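Lmo1340 protein (Listeria monocytogenes, PDB 4NLM) is a surface protein of unknown function, probably a lipoprotein, built around a YqgU-like six-bladed beta propeller. Local coordinates at residues A227-N239 / K243-T250. Residues are numbered along the deposited sequence; the frame is centred on the assembly and turned at random.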
# COMPACT_ATOMS: atom_id res chain seq x y z
N ALA A 227 -3.87 -4.94 -8.78
CA ALA A 227 -3.71 -3.63 -8.16
C ALA A 227 -4.06 -2.58 -9.21
O ALA A 227 -3.92 -2.85 -10.39
CB ALA A 227 -2.30 -3.43 -7.59
N VAL A 228 -4.44 -1.40 -8.75
CA VAL A 228 -4.76 -0.30 -9.65
C VAL A 228 -3.96 0.92 -9.20
O VAL A 228 -3.84 1.21 -8.01
CB VAL A 228 -6.28 0.01 -9.64
CG1 VAL A 228 -6.63 1.16 -10.57
CG2 VAL A 228 -7.06 -1.22 -10.02
N HIS A 229 -3.42 1.64 -10.15
CA HIS A 229 -2.81 2.91 -9.81
C HIS A 229 -2.62 3.70 -11.08
O HIS A 229 -2.23 3.13 -12.09
CB HIS A 229 -1.47 2.75 -9.10
CG HIS A 229 -1.13 3.93 -8.27
ND1 HIS A 229 -1.80 4.20 -7.09
CD2 HIS A 229 -0.19 4.88 -8.40
CE1 HIS A 229 -1.29 5.30 -6.56
NE2 HIS A 229 -0.32 5.74 -7.34
N ASP A 230 -2.82 5.01 -11.00
CA ASP A 230 -2.57 5.89 -12.12
C ASP A 230 -3.13 5.38 -13.45
O ASP A 230 -2.48 5.41 -14.50
CB ASP A 230 -1.08 6.19 -12.18
CG ASP A 230 -0.61 7.13 -11.08
OD1 ASP A 230 -1.42 7.68 -10.31
OD2 ASP A 230 0.62 7.32 -10.97
N ASN A 231 -4.37 4.92 -13.37
CA ASN A 231 -5.13 4.45 -14.52
C ASN A 231 -4.60 3.18 -15.15
O ASN A 231 -4.93 2.85 -16.28
CB ASN A 231 -5.26 5.55 -15.58
CG ASN A 231 -5.94 6.81 -15.05
OD1 ASN A 231 -5.42 7.91 -15.21
ND2 ASN A 231 -7.08 6.64 -14.39
N VAL A 232 -3.76 2.46 -14.41
CA VAL A 232 -3.24 1.18 -14.87
C VAL A 232 -3.75 0.08 -13.96
O VAL A 232 -3.69 0.22 -12.76
CB VAL A 232 -1.70 1.17 -14.88
CG1 VAL A 232 -1.15 -0.21 -15.25
CG2 VAL A 232 -1.19 2.24 -15.82
N LEU A 233 -4.26 -0.99 -14.57
CA LEU A 233 -4.65 -2.18 -13.86
C LEU A 233 -3.52 -3.19 -14.04
O LEU A 233 -3.18 -3.59 -15.16
CB LEU A 233 -5.93 -2.78 -14.42
CG LEU A 233 -6.32 -4.19 -13.98
CD1 LEU A 233 -6.55 -4.23 -12.47
CD2 LEU A 233 -7.54 -4.74 -14.69
N LEU A 234 -2.93 -3.59 -12.92
CA LEU A 234 -1.91 -4.63 -12.85
C LEU A 234 -2.59 -5.93 -12.45
O LEU A 234 -3.40 -5.94 -11.52
CB LEU A 234 -0.90 -4.30 -11.77
CG LEU A 234 0.07 -5.45 -11.41
CD1 LEU A 234 1.05 -5.68 -12.55
CD2 LEU A 234 0.77 -5.19 -10.07
N THR A 235 -2.32 -6.99 -13.18
CA THR A 235 -2.76 -8.31 -12.79
C THR A 235 -1.54 -9.22 -12.67
O THR A 235 -0.55 -9.06 -13.37
CB THR A 235 -3.80 -8.95 -13.72
OG1 THR A 235 -3.27 -9.05 -15.03
CG2 THR A 235 -5.08 -8.12 -13.77
N ILE A 236 -1.65 -10.20 -11.78
CA ILE A 236 -0.60 -11.21 -11.57
C ILE A 236 -1.28 -12.57 -11.63
O ILE A 236 -2.31 -12.78 -10.99
CB ILE A 236 0.10 -11.01 -10.21
CG1 ILE A 236 0.69 -9.60 -10.09
CG2 ILE A 236 1.20 -12.04 -10.00
CD1 ILE A 236 1.30 -9.28 -8.73
N GLU A 237 -0.68 -13.50 -12.35
CA GLU A 237 -1.20 -14.82 -12.49
C GLU A 237 -0.06 -15.81 -12.72
O GLU A 237 0.99 -15.45 -13.22
CB GLU A 237 -2.22 -14.90 -13.64
CG GLU A 237 -1.60 -14.75 -15.02
CD GLU A 237 -2.62 -14.48 -16.10
OE1 GLU A 237 -3.14 -15.45 -16.69
OE2 GLU A 237 -2.85 -13.29 -16.38
N LYS A 238 -0.25 -17.06 -12.31
CA LYS A 238 0.73 -18.08 -12.60
C LYS A 238 0.77 -18.28 -14.10
O LYS A 238 -0.23 -18.09 -14.77
CB LYS A 238 0.37 -19.43 -11.96
CG LYS A 238 0.52 -19.50 -10.46
CD LYS A 238 0.11 -20.86 -9.90
CE LYS A 238 0.79 -22.01 -10.62
NZ LYS A 238 0.39 -23.34 -10.06
N ASN A 239 1.94 -18.63 -14.60
CA ASN A 239 2.12 -18.92 -16.02
C ASN A 239 3.04 -20.13 -16.04
O ASN A 239 4.24 -20.01 -16.26
CB ASN A 239 2.72 -17.73 -16.72
CG ASN A 239 2.94 -17.97 -18.17
OD1 ASN A 239 2.40 -18.92 -18.73
ND2 ASN A 239 3.72 -17.11 -18.79
N LYS A 243 6.82 -19.76 -13.58
CA LYS A 243 6.80 -18.31 -13.79
C LYS A 243 5.54 -17.63 -13.30
O LYS A 243 4.46 -18.24 -13.28
CB LYS A 243 6.89 -17.99 -15.30
CG LYS A 243 8.14 -18.52 -15.98
CD LYS A 243 8.07 -18.37 -17.50
CE LYS A 243 6.95 -19.21 -18.10
NZ LYS A 243 7.01 -19.34 -19.59
N LEU A 244 5.69 -16.37 -12.92
CA LEU A 244 4.55 -15.50 -12.67
C LEU A 244 4.47 -14.47 -13.78
O LEU A 244 5.48 -13.91 -14.21
CB LEU A 244 4.63 -14.72 -11.37
CG LEU A 244 4.23 -15.46 -10.12
CD1 LEU A 244 4.52 -14.55 -8.94
CD2 LEU A 244 2.76 -15.85 -10.16
N LEU A 245 3.25 -14.22 -14.21
CA LEU A 245 2.96 -13.28 -15.29
C LEU A 245 2.28 -12.01 -14.78
O LEU A 245 1.20 -12.08 -14.18
CB LEU A 245 2.07 -13.98 -16.29
CG LEU A 245 1.50 -13.11 -17.43
CD1 LEU A 245 2.58 -12.48 -18.28
CD2 LEU A 245 0.56 -13.93 -18.30
N TYR A 246 2.97 -10.89 -14.99
CA TYR A 246 2.50 -9.56 -14.64
C TYR A 246 1.99 -8.90 -15.91
O TYR A 246 2.77 -8.67 -16.84
CB TYR A 246 3.62 -8.71 -14.05
CG TYR A 246 4.18 -9.17 -12.72
CD1 TYR A 246 4.95 -10.31 -12.61
CD2 TYR A 246 4.03 -8.41 -11.60
CE1 TYR A 246 5.48 -10.72 -11.40
CE2 TYR A 246 4.53 -8.82 -10.38
CZ TYR A 246 5.27 -9.95 -10.28
OH TYR A 246 5.80 -10.37 -9.07
N ASP A 247 0.69 -8.60 -15.97
CA ASP A 247 0.10 -7.92 -17.11
C ASP A 247 -0.32 -6.50 -16.71
O ASP A 247 -0.80 -6.27 -15.60
CB ASP A 247 -1.12 -8.66 -17.66
CG ASP A 247 -0.77 -9.80 -18.58
OD1 ASP A 247 0.39 -9.96 -18.97
OD2 ASP A 247 -1.71 -10.53 -18.98
N PHE A 248 -0.15 -5.58 -17.65
CA PHE A 248 -0.48 -4.18 -17.47
C PHE A 248 -1.56 -3.82 -18.48
O PHE A 248 -1.39 -4.03 -19.69
CB PHE A 248 0.78 -3.34 -17.69
CG PHE A 248 1.88 -3.68 -16.70
CD1 PHE A 248 2.72 -4.77 -16.91
CD2 PHE A 248 2.05 -2.92 -15.55
CE1 PHE A 248 3.71 -5.11 -15.97
CE2 PHE A 248 3.04 -3.24 -14.64
CZ PHE A 248 3.87 -4.33 -14.85
N ARG A 249 -2.66 -3.29 -17.96
CA ARG A 249 -3.80 -2.93 -18.78
C ARG A 249 -4.20 -1.47 -18.61
O ARG A 249 -4.12 -0.94 -17.49
CB ARG A 249 -5.00 -3.79 -18.38
CG ARG A 249 -4.98 -5.21 -18.92
CD ARG A 249 -6.20 -5.98 -18.47
NE ARG A 249 -6.30 -7.31 -19.06
CZ ARG A 249 -5.68 -8.39 -18.60
NH1 ARG A 249 -4.88 -8.29 -17.56
NH2 ARG A 249 -5.85 -9.56 -19.19
N THR A 250 -4.66 -0.85 -19.70
CA THR A 250 -5.16 0.52 -19.63
C THR A 250 -6.56 0.48 -19.04
O THR A 250 -7.16 -0.59 -18.98
CB THR A 250 -5.29 1.19 -21.00
OG1 THR A 250 -4.00 1.28 -21.61
CG2 THR A 250 -5.86 2.59 -20.85
O HOH W 1 -3.69 -6.22 -16.19
O HOH W 2 -1.61 -11.26 -15.16
O HOH W 3 -3.99 -11.27 -17.91
O HOH W 4 4.60 -20.59 -19.73
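Leu-233, Thr-235 and Glu-237 pair with Arg-249, Asp-247 and Leu-245 through two backbone hydrogen bonds each, making 232-238 and 243-249 an antiparallel hairpin. Asn-239 N to Lys-243 O, 2.9 Å, adds a last bond near the connecting loop.

Leu-234, Ile-236, Tyr-246 and Phe-248 form the apolar face. Leu-234 CD1 sits over a face of the Phe-248 ring, 4.1 Å from its centroid, a CH-pi contact, and also meets the edge of the Tyr-246 ring. Ile-236 lies alongside Tyr-246, its CD1 3.7 Å from Tyr-246 CE2.

The other face, which also carries Leu-233 and Leu-245, is mostly polar and bridged by water. Arg-249, extended from CG to NE, brings NH1 within 3.1 Å of Thr-235 OG1, which lies at the edge of the guanidinium. One water accepts from Arg-249 NH2 and donates to Glu-237 OE2 and Asp-247 OD2; these two carboxylate oxygens stand 4.0 Å apart, and the shared water and nearby arginine probably ease their repulsion. Asp-247 is also held by Ser-258 and Asn-255.

Within the propeller these are middle strands of one blade: 225-229, joined by a type I' turn from His-229 to Val-232, pairs antiparallel with 232-238, 255-266 pairs with 243-249, and Phe-284 meets Phe-248 edge-to-face.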